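Scavenger receptor with C-type lectin type I (Homo sapiens, PDB 2OX8) binds sugars through a C-type carbohydrate-recognition domain, recognising the leukocyte cell-surface glycan Lewis(x). Local coordinates at residues 30-35 against 124-129. Residues are numbered along the deposited sequence; the frame is centred on the assembly and turned at random.
Sequences KLFCED and NNFICE. With ZN (zinc ion), chain F.
Cys33 and Cys128 bring the C-terminal half of helix 26-35 against strand 125-131, the short axes of 30-35 and 125-129 passing 8.5 Å apart. The two run in nearly the same direction, 27° from parallel. Cys33 CA and Cys128 CA are 5.4 Å apart. A disulfide closes this gap: Cys33 SG and Cys128 SG are joined at 2.0 Å, and the bridge is turned by a chi3 of -84°. The same rotamer at both cysteines, each SG anti to its carbonyl carbon, turns the sulfurs to each other.

Next to the bridge, Phe126 meets Phe32 in a T-shaped stack. The CE1–CZ edge of Phe126 is directed at one face of Phe32, with Phe126 CE1 3.4 Å from Phe32 CD2 and CZ offset toward the rim of that face. The centroids are 5.1 Å apart and the planes are inclined at 63°. Phe126 has CG between its backbone N and carbonyl carbon, which swings the ring across the strand direction toward the helix. The disulfide borders both rings: Cys128 SG sits at the edge of Phe32, 3.6 Å from CD2, while Cys33 SG approaches Phe126 obliquely, 4.1 Å from CD1. Leu40 of strand 39-40 touches both Cys33 and Phe126, and Trp63 packs on Phe126, extending this apolar cluster into the sheet.

From the strand's other side, Glu129 points away from the helix and its OE2 binds a zinc ion at 1.9 Å, a site shared with Glu48 OE1 and the carbonyl O of Phe42. A disulfide joining the first helix of the lectin domain to its C-terminal strand, bordered here by aromatic rings, is a hallmark of the C-type lectin fold.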
loop_
_atom_site.group_PDB
_atom_site.type_symbol
_atom_site.label_atom_id
_atom_site.label_comp_id
_atom_site.label_asym_id
_atom_site.label_seq_id
_atom_site.Cartn_x
_atom_site.Cartn_y
_atom_site.Cartn_z
ATOM N N LYS A 30 -6.214 -2.897 -7.122
ATOM C CA LYS A 30 -5.598 -4.217 -7.164
ATOM C C LYS A 30 -5.538 -4.756 -8.582
ATOM O O LYS A 30 -4.503 -5.264 -9.023
ATOM C CB LYS A 30 -6.398 -5.164 -6.272
ATOM C CG LYS A 30 -5.847 -6.569 -6.179
ATOM C CD LYS A 30 -6.248 -7.232 -4.870
ATOM C CE LYS A 30 -5.832 -8.684 -4.853
ATOM N NZ LYS A 30 -5.809 -9.252 -3.475
ATOM N N LEU A 31 -6.646 -4.621 -9.304
ATOM C CA LEU A 31 -6.735 -5.109 -10.675
ATOM C C LEU A 31 -5.981 -4.268 -11.706
ATOM O O LEU A 31 -5.595 -4.777 -12.758
ATOM C CB LEU A 31 -8.218 -5.249 -11.065
ATOM C CG LEU A 31 -8.938 -6.355 -10.262
ATOM C CD1 LEU A 31 -10.452 -6.106 -10.204
ATOM C CD2 LEU A 31 -8.613 -7.712 -10.887
ATOM N N PHE A 32 -5.781 -2.986 -11.413
ATOM C CA PHE A 32 -5.069 -2.099 -12.322
ATOM C C PHE A 32 -3.600 -2.492 -12.365
ATOM O O PHE A 32 -3.031 -2.672 -13.441
ATOM C CB PHE A 32 -5.228 -0.646 -11.859
ATOM C CG PHE A 32 -4.349 0.328 -12.591
ATOM C CD1 PHE A 32 -4.883 1.180 -13.547
ATOM C CD2 PHE A 32 -2.975 0.395 -12.316
ATOM C CE1 PHE A 32 -4.069 2.091 -14.230
ATOM C CE2 PHE A 32 -2.154 1.295 -12.987
ATOM C CZ PHE A 32 -2.706 2.148 -13.949
ATOM N N CYS A 33 -2.980 -2.640 -11.192
ATOM C CA CYS A 33 -1.575 -3.040 -11.137
ATOM C C CYS A 33 -1.399 -4.431 -11.757
ATOM O O CYS A 33 -0.428 -4.706 -12.469
ATOM C CB CYS A 33 -1.072 -3.103 -9.702
ATOM S SG CYS A 33 -1.156 -1.615 -8.675
ATOM N N GLU A 34 -2.342 -5.308 -11.456
ATOM C CA GLU A 34 -2.311 -6.670 -11.960
ATOM C C GLU A 34 -2.165 -6.676 -13.474
ATOM O O GLU A 34 -1.288 -7.333 -14.024
ATOM C CB GLU A 34 -3.596 -7.396 -11.548
ATOM C CG GLU A 34 -3.387 -8.697 -10.802
ATOM C CD GLU A 34 -4.560 -9.034 -9.869
ATOM O OE1 GLU A 34 -5.723 -9.078 -10.339
ATOM O OE2 GLU A 34 -4.312 -9.258 -8.661
ATOM N N ASP A 35 -3.002 -5.911 -14.158
ATOM C CA ASP A 35 -2.925 -5.898 -15.597
ATOM C C ASP A 35 -1.699 -5.152 -16.173
ATOM O O ASP A 35 -1.396 -5.243 -17.363
ATOM C CB ASP A 35 -4.280 -5.423 -16.138
ATOM C CG ASP A 35 -5.396 -6.493 -15.921
ATOM O OD1 ASP A 35 -5.554 -7.382 -16.792
ATOM O OD2 ASP A 35 -6.092 -6.484 -14.870
ATOM N N ASN A 124 -9.197 5.815 -3.159
ATOM C CA ASN A 124 -7.896 6.401 -2.866
ATOM C C ASN A 124 -6.986 6.217 -4.056
ATOM O O ASN A 124 -7.292 5.467 -4.981
ATOM C CB ASN A 124 -7.209 5.723 -1.673
ATOM C CG ASN A 124 -7.944 5.925 -0.366
ATOM O OD1 ASN A 124 -8.793 5.113 0.006
ATOM N ND2 ASN A 124 -7.623 7.006 0.342
ATOM N N ASN A 125 -5.855 6.914 -4.014
ATOM C CA ASN A 125 -4.849 6.810 -5.046
ATOM C C ASN A 125 -4.101 5.560 -4.631
ATOM O O ASN A 125 -4.259 5.096 -3.499
ATOM C CB ASN A 125 -3.925 8.027 -5.017
ATOM C CG ASN A 125 -4.664 9.331 -5.314
ATOM O OD1 ASN A 125 -5.417 9.838 -4.485
ATOM N ND2 ASN A 125 -4.458 9.866 -6.508
ATOM N N PHE A 126 -3.284 5.015 -5.523
ATOM C CA PHE A 126 -2.564 3.798 -5.207
ATOM C C PHE A 126 -1.186 3.717 -5.851
ATOM O O PHE A 126 -0.896 4.405 -6.831
ATOM C CB PHE A 126 -3.414 2.596 -5.632
ATOM C CG PHE A 126 -3.796 2.611 -7.083
ATOM C CD1 PHE A 126 -2.965 2.057 -8.035
ATOM C CD2 PHE A 126 -4.963 3.247 -7.501
ATOM C CE1 PHE A 126 -3.278 2.136 -9.382
ATOM C CE2 PHE A 126 -5.286 3.333 -8.850
ATOM C CZ PHE A 126 -4.439 2.776 -9.794
ATOM N N ILE A 127 -0.340 2.861 -5.285
ATOM C CA ILE A 127 1.015 2.676 -5.778
ATOM C C ILE A 127 1.191 1.263 -6.335
ATOM O O ILE A 127 0.887 0.273 -5.667
ATOM C CB ILE A 127 2.053 2.911 -4.638
ATOM C CG1 ILE A 127 1.906 4.328 -4.086
ATOM C CG2 ILE A 127 3.472 2.705 -5.161
ATOM C CD1 ILE A 127 2.885 4.656 -2.951
ATOM N N CYS A 128 1.665 1.173 -7.567
ATOM C CA CYS A 128 1.907 -0.117 -8.186
ATOM C C CYS A 128 3.418 -0.366 -8.175
ATOM O O CYS A 128 4.230 0.567 -8.259
ATOM C CB CYS A 128 1.387 -0.141 -9.617
ATOM S SG CYS A 128 -0.425 -0.075 -9.806
ATOM N N GLU A 129 3.794 -1.630 -8.087
ATOM C CA GLU A 129 5.189 -1.989 -8.005
ATOM C C GLU A 129 5.457 -3.281 -8.779
ATOM O O GLU A 129 4.571 -4.134 -8.904
ATOM C CB GLU A 129 5.543 -2.159 -6.523
ATOM C CG GLU A 129 6.929 -2.717 -6.207
ATOM C CD GLU A 129 7.091 -3.093 -4.731
ATOM O OE1 GLU A 129 6.299 -3.919 -4.237
ATOM O OE2 GLU A 129 8.009 -2.576 -4.065
HETATM ZN ZN ZN F . 8.592 -3.024 -2.355
#